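PDB 4PYS: beta-N-acetylhexosaminidase from Bacteroides fragilis, which probably removes terminal N-acetylhexosamine residues from glycans or glycoconjugates, as other glycoside hydrolases of family 20 do. Local coordinates for residues A[383-388]-A[414-419]; A[405-410]-A[451-456]; A[80-85]-A[122-127]. All coordinates share one frame; numbering follows the deposited sequence.

How the interactions relate
Along the chain, interaction 3 closes first: 80-85 pairs with 122-127 and encloses strand 89-93 and helix 96-109 in the N-terminal family 20 domain. Interactions 1 and 2 follow in the catalytic domain. The loop opened at 383-388 takes in 405-410 before closing at 414-419, whereas the loop opened at 405-410 runs on to 451-456, so the two closures cross. Interaction 1 joins the end of strand 381-383 and helix 386-389 to the C-terminal part of helix 409-415; interaction 2 joins the start of helix 409-415 to helix 453-462. They touch where Tyr388 CD1 comes 3.3 Å from Phe407 CG. Interaction 3 stands apart, its centre about 30 Å from that of interaction 1.

Interaction 1: A[383-388]-A[414-419]; sequences CGTNYY and LRNPSY. With FMT (formic acid), chain J; FMT (formic acid), chain H.
Asn416 OD1 is gripped by two backbone amides, Tyr388 N across the contact at 3.2 Å and Ser418 N within its own segment. Both donors sit above the amide plane of Asn416, but on opposite faces, and the Tyr388 bond is nearly straight (165° at the hydrogen). With CG anti to the backbone N (chi1 -171°), the Asn416 side chain closes an Asx turn at the start of a type I beta turn, while ND2 is held by Gln460. The hydroxyls form a chain of bonds: Ser418 OG donates to Thr385 OG1 at 2.6 Å, and Thr385 OG1 in turn donates to Tyr387 O, also at 2.6 Å. Pro417 CD packs 3.2 Å from Tyr387 O, which belongs to the cis peptide joining Tyr387 to Tyr388. The Tyr388 ring turns its edge to the Arg415 carbonyl, CE2 lying 3.3 Å from Arg415 O. Tyr388 OH donates to a formic acid molecule and accepts from a water that also accepts from Arg415 NE; Arg415 NH2 is salt-bridged to Asp411. Since Cys383 ends strand 381-383, the arrangement is a loop-to-turn contact at the C-terminal end of a parallel strand, consistent with the TIM barrel of the family 20 catalytic domain.

Interaction 2: A[405-410]-A[451-456]; sequences RTFDLE and FPRILA. With FMT (formic acid), chain H.
Arg453 reaches past Leu409 to Phe407, and its successive atoms meet different parts of 405-410. From CB, the chain takes CG anti to the carbonyl carbon, which places CG 4.0 Å from Leu409 N. CD comes next, 3.9 Å from Phe407 CE1, and beyond it the chain bends at chi3. The guanidinium arrives over one face of the Phe407 ring: CZ lies 4.5 Å from the ring centroid and 25° off the normal, which identifies a cation-pi contact, although the two planes are inclined by 42°. NH1 stands over the middle of the ring, 3.4 Å above its plane. The same NH1 makes a weak bond to Phe407 O at 2.9 Å, bent to 123° at the hydrogen, and a further bond to Phe393 O, while NH2 binds Arg449 O. Ring face and carbonyl oxygens thus share the buried positive group. Nearer the backbone of Arg453, Leu409 CD1 packs 3.7 Å from Arg453 CA and 3.9 Å from Ala456 CB. The contact joins the first turns of helices 409-415 and 453-462; helix 470-486 also packs here, through Tyr474 against Leu409 and Phe473 against Ala456.

Interaction 3: A[80-85]-A[122-127]; sequences YRIRVT and VEITDF
Tyr80, Val122 and Ile124 have the most surface buried in this strand pair, and all three point to the same face of the sheet. With CG between the backbone N and the carbonyl carbon (chi1 65°), the Tyr80 ring comes alongside Asp126, the two side chains pointing the same way, with the ring and carboxylate planes 77° apart and Tyr80 CZ only 3.3 Å from Asp126 CB. Tyr80 OH lies 2.7 Å from Asp126 OD2, a weak bond that is not settled; the hydroxyl is also hydrogen-bonded to Ser105 OG. Ile124 CG2 approaches the ring obliquely, 4.0 Å from Tyr80 CE2. At the other end, Val122 CG1 meets Val84 CG2 at 4.0 Å, the two side chains crossing at a slant.

The backbone evidence is a regular antiparallel pairing: the axes run 178° apart, and Tyr80-Asp126, Ile82-Ile124 and Val84-Val122 are hydrogen-bonded pairs with bonds in both directions, for example Ile124 N to Ile82 O at 2.9 Å. On the reverse face, Arg81 runs beside Glu123 without a salt bridge between them, NE and OE2 being 4.0 Å apart. A water accepts from Arg81 NE, donates to Glu123 OE2 and is also hydrogen-bonded to Thr125 OG1. Arg81 makes its salt bridges with Asp72 and Glu92.

Strand 80-84 is flanked by strands 89-93 and 117-126, while helix 96-109 covers the Tyr80, Ile82 and Val122 face. Asp126 OD1 accepts from Gly16 N and from Trp462 NE1, linking this sheet to helix 453-462 of the catalytic domain.

Interaction 1: A[383-388]-A[414-419]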
loop_
_atom_site.group_PDB
_atom_site.type_symbol
_atom_site.label_atom_id
_atom_site.label_comp_id
_atom_site.label_asym_id
_atom_site.label_seq_id
_atom_site.Cartn_x
_atom_site.Cartn_y
_atom_site.Cartn_z
ATOM N N CYS A 383 -10.183 -5.361 -1.150
ATOM C CA CYS A 383 -10.548 -5.431 -2.564
ATOM C C CYS A 383 -9.421 -4.892 -3.422
ATOM O O CYS A 383 -9.210 -3.679 -3.486
ATOM C CB CYS A 383 -11.840 -4.638 -2.838
ATOM S SG CYS A 383 -13.254 -5.187 -1.876
ATOM N N GLY A 384 -8.697 -5.794 -4.090
ATOM C CA GLY A 384 -7.554 -5.395 -4.897
ATOM C C GLY A 384 -7.531 -6.098 -6.238
ATOM O O GLY A 384 -6.521 -6.686 -6.626
ATOM N N THR A 385 -8.643 -6.016 -6.960
ATOM C CA THR A 385 -8.800 -6.793 -8.189
ATOM C C THR A 385 -7.939 -6.267 -9.327
ATOM O O THR A 385 -7.764 -5.047 -9.481
ATOM C CB THR A 385 -10.278 -6.863 -8.618
ATOM O OG1 THR A 385 -10.825 -5.542 -8.668
ATOM C CG2 THR A 385 -11.070 -7.670 -7.615
ATOM N N ASN A 386 -7.394 -7.189 -10.120
ATOM C CA ASN A 386 -6.527 -6.807 -11.224
ATOM C C ASN A 386 -7.197 -5.833 -12.184
ATOM O O ASN A 386 -6.627 -4.782 -12.494
ATOM C CB ASN A 386 -5.906 -8.029 -11.944
ATOM C CG ASN A 386 -6.887 -9.179 -12.175
ATOM O OD1 ASN A 386 -8.110 -9.021 -12.147
ATOM N ND2 ASN A 386 -6.330 -10.364 -12.434
ATOM N N TYR A 387 -8.403 -6.166 -12.638
ATOM C CA TYR A 387 -9.308 -5.137 -13.161
ATOM C C TYR A 387 -9.945 -4.480 -11.932
ATOM O O TYR A 387 -10.685 -5.163 -11.219
ATOM C CB TYR A 387 -10.455 -5.784 -13.945
ATOM C CG TYR A 387 -10.115 -6.367 -15.301
ATOM C CD1 TYR A 387 -8.815 -6.357 -15.796
ATOM C CD2 TYR A 387 -11.117 -6.911 -16.094
ATOM C CE1 TYR A 387 -8.524 -6.897 -17.055
ATOM C CE2 TYR A 387 -10.840 -7.445 -17.337
ATOM C CZ TYR A 387 -9.548 -7.436 -17.812
ATOM O OH TYR A 387 -9.293 -7.975 -19.056
ATOM N N TYR A 388 -9.693 -3.198 -11.645
ATOM C CA TYR A 388 -8.764 -2.327 -12.364
ATOM C C TYR A 388 -7.882 -1.590 -11.364
ATOM O O TYR A 388 -7.794 -0.348 -11.368
ATOM C CB TYR A 388 -9.549 -1.294 -13.180
ATOM C CG TYR A 388 -10.339 -1.915 -14.306
ATOM C CD1 TYR A 388 -9.691 -2.511 -15.383
ATOM C CD2 TYR A 388 -11.733 -1.888 -14.315
ATOM C CE1 TYR A 388 -10.398 -3.083 -16.420
ATOM C CE2 TYR A 388 -12.448 -2.456 -15.360
ATOM C CZ TYR A 388 -11.774 -3.047 -16.412
ATOM O OH TYR A 388 -12.474 -3.621 -17.461
ATOM N N LEU A 414 -15.010 4.145 -13.871
ATOM C CA LEU A 414 -16.407 3.815 -14.144
ATOM C C LEU A 414 -16.761 2.351 -13.891
ATOM O O LEU A 414 -17.932 2.038 -13.713
ATOM C CB LEU A 414 -16.757 4.136 -15.602
ATOM C CG LEU A 414 -16.639 5.587 -16.052
ATOM C CD1 LEU A 414 -16.917 5.659 -17.556
ATOM C CD2 LEU A 414 -17.611 6.450 -15.271
ATOM N N ARG A 415 -15.773 1.451 -13.903
ATOM C CA ARG A 415 -16.100 0.022 -13.966
ATOM C C ARG A 415 -15.236 -0.859 -13.050
ATOM O O ARG A 415 -15.038 -2.038 -13.329
ATOM C CB ARG A 415 -16.025 -0.477 -15.425
ATOM C CG ARG A 415 -17.206 -0.009 -16.303
ATOM C CD ARG A 415 -17.046 -0.395 -17.789
ATOM N NE ARG A 415 -15.904 0.269 -18.415
ATOM C CZ ARG A 415 -15.944 1.488 -18.952
ATOM N NH1 ARG A 415 -17.068 2.196 -18.944
ATOM N NH2 ARG A 415 -14.856 2.008 -19.498
ATOM N N ASN A 416 -14.761 -0.295 -11.946
ATOM C CA ASN A 416 -13.844 -1.017 -11.045
ATOM C C ASN A 416 -14.599 -1.944 -10.102
ATOM O O ASN A 416 -15.341 -1.475 -9.244
ATOM C CB ASN A 416 -13.053 0.005 -10.228
ATOM C CG ASN A 416 -11.923 -0.615 -9.432
ATOM O OD1 ASN A 416 -11.614 -1.800 -9.574
ATOM N ND2 ASN A 416 -11.292 0.195 -8.587
ATOM N N PRO A 417 -14.395 -3.266 -10.238
ATOM C CA PRO A 417 -15.062 -4.215 -9.339
ATOM C C PRO A 417 -14.703 -3.990 -7.871
ATOM O O PRO A 417 -15.485 -4.372 -6.993
ATOM C CB PRO A 417 -14.506 -5.569 -9.798
ATOM C CG PRO A 417 -14.129 -5.364 -11.230
ATOM C CD PRO A 417 -13.595 -3.952 -11.271
ATOM N N SER A 418 -13.543 -3.387 -7.616
ATOM C CA SER A 418 -13.093 -3.164 -6.244
ATOM C C SER A 418 -13.730 -1.939 -5.587
ATOM O O SER A 418 -13.618 -1.754 -4.378
ATOM C CB SER A 418 -11.569 -3.080 -6.181
ATOM O OG SER A 418 -11.005 -4.371 -6.336
ATOM N N TYR A 419 -14.412 -1.118 -6.376
ATOM C CA TYR A 419 -15.114 0.045 -5.835
ATOM C C TYR A 419 -16.565 -0.315 -5.558
ATOM O O TYR A 419 -17.355 -0.540 -6.487
ATOM C CB TYR A 419 -15.014 1.235 -6.806
ATOM C CG TYR A 419 -15.732 2.463 -6.303
ATOM C CD1 TYR A 419 -15.575 2.894 -4.987
ATOM C CD2 TYR A 419 -16.586 3.186 -7.132
ATOM C CE1 TYR A 419 -16.251 4.034 -4.511
ATOM C CE2 TYR A 419 -17.256 4.318 -6.665
ATOM C CZ TYR A 419 -17.074 4.736 -5.354
ATOM O OH TYR A 419 -17.739 5.863 -4.891
HETATM C C FMT J . -10.954 -4.073 -20.034
HETATM O O1 FMT J . -11.385 -5.105 -19.529
HETATM O O2 FMT J . -9.996 -4.036 -20.810
HETATM C C FMT H . -2.735 -10.323 -13.215
HETATM O O1 FMT H . -3.865 -10.763 -13.414
HETATM O O2 FMT H . -1.879 -10.216 -14.100
HETATM O O HOH W 1 -14.212 -1.885 -18.876
#

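Interaction 2: A[405-410]-A[451-456]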
loop_
_atom_site.group_PDB
_atom_site.type_symbol
_atom_site.label_atom_id
_atom_site.label_comp_id
_atom_site.label_asym_id
_atom_site.label_seq_id
_atom_site.Cartn_x
_atom_site.Cartn_y
_atom_site.Cartn_z
ATOM N N ARG A 405 -4.855 -7.417 -20.679
ATOM C CA ARG A 405 -4.343 -6.826 -19.443
ATOM C C ARG A 405 -3.924 -5.381 -19.672
ATOM O O ARG A 405 -2.785 -4.992 -19.416
ATOM C CB ARG A 405 -3.207 -7.660 -18.844
ATOM C CG ARG A 405 -3.669 -9.038 -18.385
ATOM C CD ARG A 405 -2.636 -9.724 -17.496
ATOM N NE ARG A 405 -1.400 -9.993 -18.219
ATOM C CZ ARG A 405 -0.210 -10.132 -17.640
ATOM N NH1 ARG A 405 0.864 -10.365 -18.380
ATOM N NH2 ARG A 405 -0.093 -10.027 -16.325
ATOM N N THR A 406 -4.873 -4.598 -20.175
ATOM C CA THR A 406 -4.718 -3.158 -20.316
ATOM C C THR A 406 -6.000 -2.508 -19.828
ATOM O O THR A 406 -7.067 -3.134 -19.874
ATOM C CB THR A 406 -4.489 -2.726 -21.789
ATOM O OG1 THR A 406 -5.630 -3.058 -22.592
ATOM C CG2 THR A 406 -3.247 -3.415 -22.375
ATOM N N PHE A 407 -5.896 -1.264 -19.370
ATOM C CA PHE A 407 -7.074 -0.447 -19.052
ATOM C C PHE A 407 -6.703 1.024 -18.885
ATOM O O PHE A 407 -5.532 1.352 -18.676
ATOM C CB PHE A 407 -7.827 -0.965 -17.806
ATOM C CG PHE A 407 -7.049 -0.877 -16.512
ATOM C CD1 PHE A 407 -7.117 0.264 -15.718
ATOM C CD2 PHE A 407 -6.294 -1.952 -16.065
ATOM C CE1 PHE A 407 -6.426 0.347 -14.521
ATOM C CE2 PHE A 407 -5.598 -1.872 -14.858
ATOM C CZ PHE A 407 -5.665 -0.733 -14.093
ATOM N N ASP A 408 -7.691 1.914 -18.965
ATOM C CA ASP A 408 -7.381 3.328 -18.819
ATOM C C ASP A 408 -8.149 4.006 -17.689
ATOM O O ASP A 408 -8.777 3.342 -16.857
ATOM C CB ASP A 408 -7.546 4.069 -20.177
ATOM C CG ASP A 408 -8.999 4.244 -20.597
ATOM O OD1 ASP A 408 -9.920 3.876 -19.837
ATOM O OD2 ASP A 408 -9.226 4.778 -21.708
ATOM N N LEU A 409 -8.093 5.330 -17.650
ATOM C CA LEU A 409 -8.671 6.073 -16.533
ATOM C C LEU A 409 -10.196 5.936 -16.473
ATOM O O LEU A 409 -10.780 5.899 -15.373
ATOM C CB LEU A 409 -8.261 7.550 -16.602
ATOM C CG LEU A 409 -8.558 8.400 -15.362
ATOM C CD1 LEU A 409 -7.699 7.962 -14.166
ATOM C CD2 LEU A 409 -8.312 9.873 -15.670
ATOM N N GLU A 410 -10.839 5.853 -17.638
ATOM C CA GLU A 410 -12.282 5.604 -17.682
ATOM C C GLU A 410 -12.636 4.238 -17.115
ATOM O O GLU A 410 -13.626 4.108 -16.398
ATOM C CB GLU A 410 -12.841 5.733 -19.113
ATOM C CG GLU A 410 -13.294 7.132 -19.478
ATOM C CD GLU A 410 -14.058 7.199 -20.803
ATOM O OE1 GLU A 410 -13.876 8.190 -21.529
ATOM O OE2 GLU A 410 -14.838 6.271 -21.107
ATOM N N PHE A 451 0.551 7.027 -12.482
ATOM C CA PHE A 451 -0.253 8.246 -12.703
ATOM C C PHE A 451 -0.725 8.359 -14.139
ATOM O O PHE A 451 0.053 8.124 -15.058
ATOM C CB PHE A 451 0.590 9.487 -12.383
ATOM C CG PHE A 451 0.848 9.667 -10.916
ATOM C CD1 PHE A 451 1.946 9.069 -10.317
ATOM C CD2 PHE A 451 -0.026 10.414 -10.136
ATOM C CE1 PHE A 451 2.175 9.220 -8.955
ATOM C CE2 PHE A 451 0.197 10.571 -8.777
ATOM C CZ PHE A 451 1.301 9.972 -8.197
ATOM N N PRO A 452 -1.973 8.817 -14.354
ATOM C CA PRO A 452 -2.913 9.339 -13.359
ATOM C C PRO A 452 -3.879 8.312 -12.789
ATOM O O PRO A 452 -4.709 8.695 -11.991
ATOM C CB PRO A 452 -3.732 10.362 -14.170
ATOM C CG PRO A 452 -3.763 9.763 -15.548
ATOM C CD PRO A 452 -2.402 9.113 -15.737
ATOM N N ARG A 453 -3.807 7.047 -13.180
ATOM C CA ARG A 453 -4.856 6.125 -12.745
ATOM C C ARG A 453 -4.931 5.926 -11.232
ATOM O O ARG A 453 -6.004 5.657 -10.688
ATOM C CB ARG A 453 -4.755 4.795 -13.487
ATOM C CG ARG A 453 -5.084 4.928 -14.983
ATOM C CD ARG A 453 -4.789 3.638 -15.753
ATOM N NE ARG A 453 -3.388 3.250 -15.582
ATOM C CZ ARG A 453 -2.884 2.070 -15.919
ATOM N NH1 ARG A 453 -3.658 1.141 -16.468
ATOM N NH2 ARG A 453 -1.596 1.817 -15.697
ATOM N N ILE A 454 -3.816 6.087 -10.532
ATOM C CA ILE A 454 -3.883 5.975 -9.061
ATOM C C ILE A 454 -4.785 7.046 -8.430
ATOM O O ILE A 454 -5.310 6.871 -7.329
ATOM C CB ILE A 454 -2.477 6.009 -8.411
ATOM C CG1 ILE A 454 -2.566 5.500 -6.963
ATOM C CG2 ILE A 454 -1.867 7.412 -8.478
ATOM C CD1 ILE A 454 -1.360 4.768 -6.502
ATOM N N LEU A 455 -4.989 8.157 -9.132
ATOM C CA LEU A 455 -5.820 9.205 -8.564
ATOM C C LEU A 455 -7.270 8.746 -8.503
ATOM O O LEU A 455 -8.015 9.144 -7.609
ATOM C CB LEU A 455 -5.714 10.487 -9.406
ATOM C CG LEU A 455 -4.334 11.139 -9.429
ATOM C CD1 LEU A 455 -4.330 12.335 -10.374
ATOM C CD2 LEU A 455 -3.957 11.588 -8.032
ATOM N N ALA A 456 -7.677 7.926 -9.464
ATOM C CA ALA A 456 -9.046 7.416 -9.463
ATOM C C ALA A 456 -9.208 6.415 -8.332
ATOM O O ALA A 456 -10.237 6.382 -7.660
ATOM C CB ALA A 456 -9.380 6.781 -10.797
HETATM C C FMT H . -2.735 -10.323 -13.215
HETATM O O1 FMT H . -3.865 -10.763 -13.414
HETATM O O2 FMT H . -1.879 -10.216 -14.100
#

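Interaction 3: A[80-85]-A[122-127]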
loop_
_atom_site.group_PDB
_atom_site.type_symbol
_atom_site.label_atom_id
_atom_site.label_comp_id
_atom_site.label_asym_id
_atom_site.label_seq_id
_atom_site.Cartn_x
_atom_site.Cartn_y
_atom_site.Cartn_z
ATOM N N TYR A 80 -10.794 14.933 9.939
ATOM C CA TYR A 80 -10.289 16.227 10.383
ATOM C C TYR A 80 -11.254 17.330 9.984
ATOM O O TYR A 80 -12.158 17.119 9.162
ATOM C CB TYR A 80 -8.897 16.496 9.790
ATOM C CG TYR A 80 -8.929 16.633 8.290
ATOM C CD1 TYR A 80 -8.786 15.523 7.464
ATOM C CD2 TYR A 80 -9.110 17.878 7.696
ATOM C CE1 TYR A 80 -8.842 15.653 6.078
ATOM C CE2 TYR A 80 -9.172 18.014 6.320
ATOM C CZ TYR A 80 -9.028 16.901 5.520
ATOM O OH TYR A 80 -9.097 17.049 4.152
ATOM N N ARG A 81 -11.065 18.502 10.578
ATOM C CA ARG A 81 -11.777 19.693 10.147
ATOM C C ARG A 81 -10.746 20.804 10.055
ATOM O O ARG A 81 -9.866 20.921 10.918
ATOM C CB ARG A 81 -12.874 20.059 11.155
ATOM C CG ARG A 81 -13.693 21.292 10.777
ATOM C CD ARG A 81 -14.690 21.661 11.880
ATOM N NE ARG A 81 -15.621 20.569 12.168
ATOM C CZ ARG A 81 -15.522 19.756 13.218
ATOM N NH1 ARG A 81 -14.542 19.916 14.102
ATOM N NH2 ARG A 81 -16.404 18.779 13.394
ATOM N N ILE A 82 -10.834 21.594 8.991
ATOM C CA ILE A 82 -9.980 22.769 8.839
ATOM C C ILE A 82 -10.881 23.977 8.728
ATOM O O ILE A 82 -11.801 23.971 7.912
ATOM C CB ILE A 82 -9.140 22.701 7.553
ATOM C CG1 ILE A 82 -8.141 21.534 7.592
ATOM C CG2 ILE A 82 -8.386 24.011 7.348
ATOM C CD1 ILE A 82 -7.384 21.320 6.262
ATOM N N ARG A 83 -10.644 25.002 9.544
ATOM C CA ARG A 83 -11.316 26.285 9.352
ATOM C C ARG A 83 -10.261 27.338 9.112
ATOM O O ARG A 83 -9.411 27.576 9.974
ATOM C CB ARG A 83 -12.164 26.672 10.567
ATOM C CG ARG A 83 -13.442 25.869 10.708
ATOM C CD ARG A 83 -14.126 26.181 12.034
ATOM N NE ARG A 83 -13.490 25.455 13.132
ATOM C CZ ARG A 83 -13.629 25.783 14.410
ATOM N NH1 ARG A 83 -14.368 26.837 14.742
ATOM N NH2 ARG A 83 -13.024 25.068 15.351
ATOM N N VAL A 84 -10.294 27.944 7.929
ATOM C CA VAL A 84 -9.439 29.089 7.628
ATOM C C VAL A 84 -10.298 30.340 7.698
ATOM O O VAL A 84 -11.283 30.451 6.966
ATOM C CB VAL A 84 -8.819 28.977 6.215
ATOM C CG1 VAL A 84 -7.990 30.220 5.889
ATOM C CG2 VAL A 84 -7.963 27.724 6.098
ATOM N N THR A 85 -9.945 31.263 8.596
ATOM C CA THR A 85 -10.628 32.548 8.703
ATOM C C THR A 85 -9.619 33.625 8.315
ATOM O O THR A 85 -8.442 33.311 8.116
ATOM C CB THR A 85 -11.147 32.798 10.141
ATOM O OG1 THR A 85 -10.050 33.114 11.010
ATOM C CG2 THR A 85 -11.887 31.586 10.671
ATOM N N VAL A 122 -12.282 29.075 4.318
ATOM C CA VAL A 122 -12.971 27.825 4.022
ATOM C C VAL A 122 -13.249 27.062 5.308
ATOM O O VAL A 122 -12.587 27.275 6.327
ATOM C CB VAL A 122 -12.109 26.942 3.079
ATOM C CG1 VAL A 122 -10.925 26.339 3.830
ATOM C CG2 VAL A 122 -12.941 25.836 2.438
ATOM N N GLU A 123 -14.259 26.200 5.275
ATOM C CA GLU A 123 -14.360 25.134 6.257
ATOM C C GLU A 123 -14.407 23.805 5.519
ATOM O O GLU A 123 -15.261 23.589 4.654
ATOM C CB GLU A 123 -15.589 25.307 7.155
ATOM C CG GLU A 123 -15.705 24.225 8.223
ATOM C CD GLU A 123 -16.761 24.541 9.273
ATOM O OE1 GLU A 123 -17.187 25.713 9.372
ATOM O OE2 GLU A 123 -17.157 23.609 9.998
ATOM N N ILE A 124 -13.465 22.931 5.845
ATOM C CA ILE A 124 -13.384 21.611 5.237
ATOM C C ILE A 124 -13.599 20.588 6.339
ATOM O O ILE A 124 -12.955 20.666 7.388
ATOM C CB ILE A 124 -11.990 21.391 4.638
ATOM C CG1 ILE A 124 -11.722 22.404 3.524
ATOM C CG2 ILE A 124 -11.858 19.973 4.093
ATOM C CD1 ILE A 124 -10.251 22.467 3.116
ATOM N N THR A 125 -14.523 19.656 6.114
ATOM C CA THR A 125 -14.766 18.565 7.050
ATOM C C THR A 125 -14.623 17.289 6.254
ATOM O O THR A 125 -15.254 17.146 5.192
ATOM C CB THR A 125 -16.189 18.632 7.633
ATOM O OG1 THR A 125 -16.431 19.955 8.138
ATOM C CG2 THR A 125 -16.336 17.628 8.764
ATOM N N ASP A 126 -13.805 16.356 6.732
ATOM C CA ASP A 126 -13.353 15.295 5.828
ATOM C C ASP A 126 -12.974 14.027 6.609
ATOM O O ASP A 126 -12.476 14.096 7.736
ATOM C CB ASP A 126 -12.153 15.826 5.025
ATOM C CG ASP A 126 -11.881 15.038 3.767
ATOM O OD1 ASP A 126 -12.793 14.303 3.303
ATOM O OD2 ASP A 126 -10.755 15.192 3.222
ATOM N N PHE A 127 -13.258 12.869 6.018
ATOM C CA PHE A 127 -12.935 11.580 6.615
ATOM C C PHE A 127 -13.064 10.495 5.540
ATOM O O PHE A 127 -13.820 10.674 4.564
ATOM C CB PHE A 127 -13.865 11.278 7.807
ATOM C CG PHE A 127 -15.308 11.580 7.543
ATOM C CD1 PHE A 127 -16.122 10.648 6.906
ATOM C CD2 PHE A 127 -15.851 12.796 7.932
ATOM C CE1 PHE A 127 -17.463 10.926 6.668
ATOM C CE2 PHE A 127 -17.190 13.088 7.694
ATOM C CZ PHE A 127 -17.991 12.152 7.061
HETATM O O HOH W 2 -17.855 20.660 10.146
#